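Local coordinates for protein porphyranase B (Zobellia galactanivorans, PDB 3JUU) that hydrolyses the sulfated red-algal polysaccharide porphyran at the linkages between beta-D-galactose and alpha-L-galactose-6-sulfate, as a glycoside hydrolase of family 16, at residues A[207-210]-A[211-215]; A[258-261]-A[262-266]; A[194-197]-A[198-201]. One frame throughout, in Å; residues are numbered along the deposited sequence.

Contact 1. Residues A[207-210]-A[211-215]; sequences WWKS and KDEII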
loop_
_atom_site.group_PDB
_atom_site.type_symbol
_atom_site.label_atom_id
_atom_site.label_comp_id
_atom_site.label_asym_id
_atom_site.label_seq_id
_atom_site.Cartn_x
_atom_site.Cartn_y
_atom_site.Cartn_z
ATOM N N TRP A 207 5.193 -3.855 11.675
ATOM C CA TRP A 207 6.605 -3.842 12.214
ATOM C C TRP A 207 7.478 -4.724 11.407
ATOM O O TRP A 207 7.361 -5.968 11.468
ATOM C CB TRP A 207 6.621 -4.251 13.693
ATOM C CG TRP A 207 7.952 -4.030 14.353
ATOM C CD1 TRP A 207 8.989 -3.254 13.904
ATOM C CD2 TRP A 207 8.411 -4.659 15.564
ATOM N NE1 TRP A 207 10.051 -3.327 14.812
ATOM C CE2 TRP A 207 9.703 -4.182 15.822
ATOM C CE3 TRP A 207 7.823 -5.563 16.458
ATOM C CZ2 TRP A 207 10.473 -4.617 16.950
ATOM C CZ3 TRP A 207 8.598 -5.996 17.615
ATOM C CH2 TRP A 207 9.898 -5.536 17.809
ATOM N N TRP A 208 8.260 -4.117 10.502
ATOM C CA TRP A 208 9.224 -4.839 9.736
ATOM C C TRP A 208 10.430 -4.968 10.690
ATOM O O TRP A 208 11.369 -4.159 10.638
ATOM C CB TRP A 208 9.567 -4.032 8.470
ATOM C CG TRP A 208 10.637 -4.593 7.615
ATOM C CD1 TRP A 208 11.163 -5.854 7.629
ATOM C CD2 TRP A 208 11.229 -3.917 6.484
ATOM N NE1 TRP A 208 12.124 -5.976 6.639
ATOM C CE2 TRP A 208 12.170 -4.810 5.909
ATOM C CE3 TRP A 208 11.032 -2.631 5.904
ATOM C CZ2 TRP A 208 12.989 -4.471 4.783
ATOM C CZ3 TRP A 208 11.885 -2.266 4.796
ATOM C CH2 TRP A 208 12.834 -3.202 4.256
ATOM N N LYS A 209 10.391 -5.995 11.546
ATOM C CA LYS A 209 11.260 -6.112 12.716
ATOM C C LYS A 209 12.639 -6.574 12.301
ATOM O O LYS A 209 13.644 -6.065 12.816
ATOM C CB LYS A 209 10.595 -7.079 13.726
ATOM C CG LYS A 209 11.504 -7.428 14.928
ATOM C CD LYS A 209 10.719 -8.467 15.722
ATOM C CE LYS A 209 11.435 -8.776 17.049
ATOM N NZ LYS A 209 12.780 -9.300 16.822
ATOM N N SER A 210 12.720 -7.563 11.424
ATOM C CA SER A 210 14.013 -8.132 10.987
ATOM C C SER A 210 13.833 -8.755 9.632
ATOM O O SER A 210 12.711 -8.742 9.083
ATOM C CB SER A 210 14.515 -9.187 11.991
ATOM O OG SER A 210 13.724 -10.340 11.835
ATOM N N LYS A 211 14.883 -9.393 9.091
ATOM C CA LYS A 211 14.772 -9.964 7.742
ATOM C C LYS A 211 13.738 -11.112 7.726
ATOM O O LYS A 211 13.264 -11.462 6.682
ATOM C CB LYS A 211 16.134 -10.525 7.281
ATOM C CG LYS A 211 16.526 -11.797 8.124
ATOM C CD LYS A 211 17.967 -12.271 7.845
ATOM C CE LYS A 211 18.289 -13.398 8.864
ATOM N NZ LYS A 211 19.546 -14.190 8.561
ATOM N N ASP A 212 13.383 -11.697 8.887
ATOM C CA ASP A 212 12.445 -12.802 8.843
ATOM C C ASP A 212 11.270 -12.683 9.820
ATOM O O ASP A 212 10.635 -13.719 10.097
ATOM C CB ASP A 212 13.149 -14.160 9.067
ATOM C CG ASP A 212 13.960 -14.205 10.334
ATOM O OD1 ASP A 212 13.735 -13.435 11.281
ATOM O OD2 ASP A 212 14.882 -15.058 10.379
ATOM N N GLU A 213 10.948 -11.481 10.286
ATOM C CA GLU A 213 9.861 -11.306 11.236
ATOM C C GLU A 213 9.096 -10.075 10.841
ATOM O O GLU A 213 9.663 -8.974 10.875
ATOM C CB GLU A 213 10.408 -11.049 12.657
ATOM C CG GLU A 213 11.272 -12.171 13.177
ATOM C CD GLU A 213 11.911 -11.751 14.509
ATOM O OE1 GLU A 213 12.974 -11.092 14.454
ATOM O OE2 GLU A 213 11.272 -12.001 15.558
ATOM N N ILE A 214 7.821 -10.268 10.450
ATOM C CA ILE A 214 7.017 -9.141 9.974
ATOM C C ILE A 214 5.777 -9.224 10.842
ATOM O O ILE A 214 5.161 -10.267 10.869
ATOM C CB ILE A 214 6.652 -9.356 8.479
ATOM C CG1 ILE A 214 7.915 -9.570 7.571
ATOM C CG2 ILE A 214 5.674 -8.251 7.981
ATOM C CD1 ILE A 214 8.789 -8.389 7.392
ATOM N N ILE A 215 5.382 -8.139 11.500
ATOM C CA ILE A 215 4.270 -8.180 12.427
ATOM C C ILE A 215 3.255 -7.127 12.047
ATOM O O ILE A 215 3.590 -5.977 11.966
ATOM C CB ILE A 215 4.754 -7.924 13.898
ATOM C CG1 ILE A 215 5.692 -9.066 14.300
ATOM C CG2 ILE A 215 3.562 -7.930 14.853
ATOM C CD1 ILE A 215 7.092 -8.725 14.239
#
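Carboxylate oxygen OE1 of E213 is gripped from two directions at the end of a tight hairpin. S210 OG donates to it at 2.8 Å on the anti lone pair, away from OE2, while K209 NZ reaches E213 OE1 on the syn side at 3.0 Å, 26° out of the carboxylate plane, in a salt bridge. E213 OE2 turns to K225 on the next strand, so two lysines flank one carboxylate and probably favour its ionised form. With chi1 at 73°, S210 OG lies between its own backbone N and carbonyl carbon, where it can also accept from D212 N at 3.3 Å and tie the turn together.

K209 and S210 both send their backbone N to E213 O, the second bond being weak; this doubled use marks a beta bulge. Farther from the turn, W207 and I215 form a hydrogen-bonded pair, with W207 N to I215 O at 2.7 Å. On their face of the hairpin, I215 CD1 touches W207 CE3, and K209 CB sits 3.6 Å above the W207 ring plane. The opposite face carries W208, whose CD1 meets I214 CD1 at 3.5 Å and whose NE1 is bonded to F232 O. This is a bulged antiparallel beta hairpin closed by a type I turn from S210 to E213, its strands continuing the beta-sandwich between 108-115 and 221-226.

Contact 2. Residues A[258-261]-A[262-266]; sequences GSKE and DRTTT. With SO4 (sulfate ion), chain F.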
loop_
_atom_site.group_PDB
_atom_site.type_symbol
_atom_site.label_atom_id
_atom_site.label_comp_id
_atom_site.label_asym_id
_atom_site.label_seq_id
_atom_site.Cartn_x
_atom_site.Cartn_y
_atom_site.Cartn_z
ATOM N N GLY A 258 -20.071 6.793 -8.571
ATOM C CA GLY A 258 -20.090 7.262 -7.163
ATOM C C GLY A 258 -19.746 8.736 -7.019
ATOM O O GLY A 258 -19.119 9.375 -7.902
ATOM N N SER A 259 -20.082 9.291 -5.855
ATOM C CA SER A 259 -19.601 10.637 -5.496
ATOM C C SER A 259 -18.070 10.744 -5.487
ATOM O O SER A 259 -17.358 9.714 -5.460
ATOM C CB SER A 259 -20.107 10.974 -4.102
ATOM O OG SER A 259 -19.478 10.111 -3.155
ATOM N N LYS A 260 -17.537 11.967 -5.493
ATOM C CA LYS A 260 -16.054 12.120 -5.441
ATOM C C LYS A 260 -15.557 11.417 -4.180
ATOM O O LYS A 260 -14.534 10.679 -4.211
ATOM C CB LYS A 260 -15.582 13.547 -5.483
ATOM C CG LYS A 260 -14.089 13.666 -5.894
ATOM C CD LYS A 260 -13.554 15.046 -5.734
ATOM C CE LYS A 260 -12.082 15.050 -6.081
ATOM N NZ LYS A 260 -11.649 16.462 -6.215
ATOM N N GLU A 261 -16.272 11.597 -3.064
ATOM C CA GLU A 261 -15.826 10.933 -1.807
ATOM C C GLU A 261 -15.782 9.395 -1.952
ATOM O O GLU A 261 -14.835 8.763 -1.566
ATOM C CB GLU A 261 -16.773 11.307 -0.670
ATOM C CG GLU A 261 -16.296 10.814 0.748
ATOM C CD GLU A 261 -14.917 11.425 1.250
ATOM O OE1 GLU A 261 -14.232 12.317 0.611
ATOM O OE2 GLU A 261 -14.519 10.963 2.352
ATOM N N ASP A 262 -16.821 8.826 -2.504
ATOM C CA ASP A 262 -16.883 7.362 -2.756
ATOM C C ASP A 262 -15.787 6.941 -3.732
ATOM O O ASP A 262 -15.253 5.816 -3.576
ATOM C CB ASP A 262 -18.180 6.946 -3.373
ATOM C CG ASP A 262 -19.346 6.927 -2.377
ATOM O OD1 ASP A 262 -19.096 7.139 -1.180
ATOM O OD2 ASP A 262 -20.463 6.626 -2.852
ATOM N N ARG A 263 -15.377 7.820 -4.683
ATOM C CA ARG A 263 -14.267 7.438 -5.618
ATOM C C ARG A 263 -12.880 7.692 -5.065
ATOM O O ARG A 263 -11.903 7.385 -5.735
ATOM C CB ARG A 263 -14.427 8.203 -6.967
ATOM C CG ARG A 263 -15.613 7.580 -7.713
ATOM C CD ARG A 263 -15.879 8.308 -9.100
ATOM N NE ARG A 263 -16.242 9.751 -8.910
ATOM C CZ ARG A 263 -15.474 10.842 -9.128
ATOM N NH1 ARG A 263 -14.170 10.842 -9.468
ATOM N NH2 ARG A 263 -16.059 12.043 -8.943
ATOM N N THR A 264 -12.778 8.183 -3.823
ATOM C CA THR A 264 -11.516 8.662 -3.296
ATOM C C THR A 264 -11.011 7.741 -2.175
ATOM O O THR A 264 -11.768 7.435 -1.281
ATOM C CB THR A 264 -11.629 10.090 -2.762
ATOM O OG1 THR A 264 -11.914 10.928 -3.919
ATOM C CG2 THR A 264 -10.286 10.590 -2.022
ATOM N N THR A 265 -9.746 7.344 -2.271
ATOM C CA THR A 265 -9.068 6.638 -1.150
ATOM C C THR A 265 -8.368 7.755 -0.397
ATOM O O THR A 265 -7.661 8.529 -1.011
ATOM C CB THR A 265 -8.020 5.637 -1.751
ATOM O OG1 THR A 265 -8.741 4.647 -2.502
ATOM C CG2 THR A 265 -7.271 4.991 -0.533
ATOM N N THR A 266 -8.613 7.880 0.902
ATOM C CA THR A 266 -8.059 9.015 1.652
ATOM C C THR A 266 -7.066 8.509 2.714
ATOM O O THR A 266 -7.432 7.598 3.465
ATOM C CB THR A 266 -9.216 9.747 2.365
ATOM O OG1 THR A 266 -10.229 10.160 1.392
ATOM C CG2 THR A 266 -8.673 10.968 3.187
HETATM S S SO4 F . -13.345 14.417 -10.248
HETATM O O1 SO4 F . -14.750 14.617 -9.828
HETATM O O2 SO4 F . -12.597 15.453 -9.511
HETATM O O3 SO4 F . -12.773 13.090 -9.957
HETATM O O4 SO4 F . -13.207 14.678 -11.695
HETATM O O HOH W 1 -19.007 12.695 -8.862
HETATM O O HOH W 2 -11.133 12.707 1.483
#
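R263 folds its side chain back over the preceding turn and holds a sulfate ion at its far end. NH1 of R263 donates to sulfate O3 at 2.7 Å, almost straight at 174°, and NH2 of R263 reaches sulfate O1 at 3.0 Å, a two-pronged grip with the sulfur in the guanidinium plane. The ion probably came from the crystallisation liquor. K260 runs extended across R263 at about a right angle, its ammonium on the sulfate side; K260 NZ stays 3.6 Å from sulfate O2. K260 CA lies over one face of the guanidinium.

Behind the anion, R263 NE donates to G258 O at 3.1 Å, the oxygen lying in the guanidinium plane, and a bend at chi3 (-62°) turns the group toward that carbonyl. NH1 is also bonded to T78 O, and R263 NH2 also donates to a water, which in turn donates weakly to G258 O. A methionine in place of R263 would probably leave the sulfate without its two-pronged partner and G258 O without its side-chain donor.

The turn beneath is set by S259, an N-cap residue whose OG accepts from D262 N at 3.0 Å, while R263 N bonds to S259 O. At the other end T264 OG1 donates to K260 O at 2.6 Å, from above the carbonyl plane, and water links E261 OE1 to T266 OG1. This weakly bonded helical turn, about 260-263, leads directly into strand 264-276, which runs between strands 73-87 and 108-115, with T264 touching the former and T265 the latter.

Contact 3. Residues A[194-197]-A[198-201]; sequences GGKA and YEDF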
loop_
_atom_site.group_PDB
_atom_site.type_symbol
_atom_site.label_atom_id
_atom_site.label_comp_id
_atom_site.label_asym_id
_atom_site.label_seq_id
_atom_site.Cartn_x
_atom_site.Cartn_y
_atom_site.Cartn_z
ATOM N N GLY A 194 -14.137 -5.391 10.956
ATOM C CA GLY A 194 -15.306 -4.993 11.775
ATOM C C GLY A 194 -16.311 -4.114 10.995
ATOM O O GLY A 194 -17.275 -3.603 11.581
ATOM N N GLY A 195 -16.083 -3.920 9.705
ATOM C CA GLY A 195 -16.922 -3.016 8.875
ATOM C C GLY A 195 -16.281 -3.022 7.481
ATOM O O GLY A 195 -15.206 -3.669 7.271
ATOM N N LYS A 196 -16.862 -2.287 6.528
ATOM C CA LYS A 196 -16.208 -2.170 5.205
ATOM C C LYS A 196 -15.019 -1.235 5.266
ATOM O O LYS A 196 -15.009 -0.251 6.006
ATOM C CB LYS A 196 -17.205 -1.680 4.103
ATOM C CG LYS A 196 -18.533 -2.502 3.968
ATOM C CD LYS A 196 -18.256 -3.861 3.350
ATOM C CE LYS A 196 -19.598 -4.604 2.993
ATOM N NZ LYS A 196 -19.183 -5.965 2.613
ATOM N N ALA A 197 -14.017 -1.498 4.439
ATOM C CA ALA A 197 -12.854 -0.678 4.420
ATOM C C ALA A 197 -13.149 0.757 4.016
ATOM O O ALA A 197 -12.384 1.676 4.404
ATOM C CB ALA A 197 -11.775 -1.287 3.450
ATOM N N TYR A 198 -14.193 0.939 3.184
ATOM C CA TYR A 198 -14.583 2.301 2.789
ATOM C C TYR A 198 -15.470 3.013 3.803
ATOM O O TYR A 198 -15.787 4.204 3.594
ATOM C CB TYR A 198 -15.325 2.326 1.414
ATOM C CG TYR A 198 -16.566 1.445 1.362
ATOM C CD1 TYR A 198 -17.822 1.879 1.913
ATOM C CD2 TYR A 198 -16.483 0.157 0.783
ATOM C CE1 TYR A 198 -18.972 1.017 1.842
ATOM C CE2 TYR A 198 -17.603 -0.682 0.718
ATOM C CZ TYR A 198 -18.811 -0.242 1.266
ATOM O OH TYR A 198 -19.880 -1.096 1.160
ATOM N N GLU A 199 -15.920 2.324 4.850
ATOM C CA GLU A 199 -16.894 2.968 5.807
ATOM C C GLU A 199 -16.199 3.795 6.869
ATOM O O GLU A 199 -16.764 4.809 7.362
ATOM C CB GLU A 199 -17.762 1.933 6.521
ATOM C CG GLU A 199 -18.838 1.394 5.677
ATOM C CD GLU A 199 -19.612 0.185 6.251
ATOM O OE1 GLU A 199 -19.137 -0.608 7.180
ATOM O OE2 GLU A 199 -20.709 -0.016 5.644
ATOM N N ASP A 200 -14.980 3.406 7.230
ATOM C CA ASP A 200 -14.296 4.088 8.339
ATOM C C ASP A 200 -12.854 4.201 7.999
ATOM O O ASP A 200 -12.318 3.362 7.216
ATOM C CB ASP A 200 -14.405 3.219 9.613
ATOM C CG ASP A 200 -15.847 2.797 9.937
ATOM O OD1 ASP A 200 -16.556 3.694 10.425
ATOM O OD2 ASP A 200 -16.247 1.590 9.717
ATOM N N PHE A 201 -12.163 5.163 8.632
ATOM C CA PHE A 201 -10.710 5.111 8.648
ATOM C C PHE A 201 -10.220 3.929 9.531
ATOM O O PHE A 201 -10.840 3.603 10.539
ATOM C CB PHE A 201 -10.090 6.409 9.168
ATOM C CG PHE A 201 -10.163 7.527 8.174
ATOM C CD1 PHE A 201 -9.169 7.654 7.211
ATOM C CD2 PHE A 201 -11.255 8.393 8.160
ATOM C CE1 PHE A 201 -9.211 8.662 6.222
ATOM C CE2 PHE A 201 -11.322 9.411 7.191
ATOM C CZ PHE A 201 -10.301 9.534 6.215
HETATM O O HOH W 3 -14.855 -0.306 8.660
#
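The chain from K196 to E199 makes a tight turn without regular secondary structure, closed by E199 N donating to K196 O at 3.0 Å from well above the carbonyl plane. The E199 side chain returns across this turn: CG lies anti to its carbonyl carbon (chi1 -77°) and the extended chain brings OE1 to K196 N at 2.9 Å. That N-H approaches from above the carboxylate plane; together with the backbone bond, it makes the tie between K196 and E199 reciprocal. G195 precedes them, its CA beside E199 OE1; a CB at this position would probably be crowded by the carboxylates of E199 and D200.

K196 lies alongside Y198, the two pointing the same way. Its CB sits over the ring face, 3.6 Å from the Y198 centroid, in a CH-pi contact, and its CG continues to Y198 OH at 3.4 Å. The ammonium group passes on to D164 and Q165, in a salt bridge and a hydrogen bond. A water donates to both K196 O and D200 OD2, bridging the turn.

This is a tight turn in the surface loop connecting strands 185-192 and 202-210 of the jelly roll, faced by a CH-pi contact, with the side chain of A197 about 10 Å from that of E148, the probable proton donor.

Overall arrangement
Along the chain contact 3 comes first, then contact 1, then contact 2, all within the family 16 region of the beta-sandwich. Contact 3 lies in the loop that feeds strand 202-210, and contact 1 is the hairpin at the far end of that same strand, with centres about 26 Å apart. Contact 2 opens strand 264-276, which pairs with strand 108-115, itself paired with strand 202-210. Contacts 1 and 2 lie on opposite sides of the chain's centre, about 33 Å between centres. Contacts 2 and 3, about 13 Å between centres, meet where T266 O packs against F201 CE1 at 3.4 Å. They thus form one local cluster at the start of strands 202-210 and 264-276, while contact 1 closes the far end of strand 202-210 in the same jelly roll.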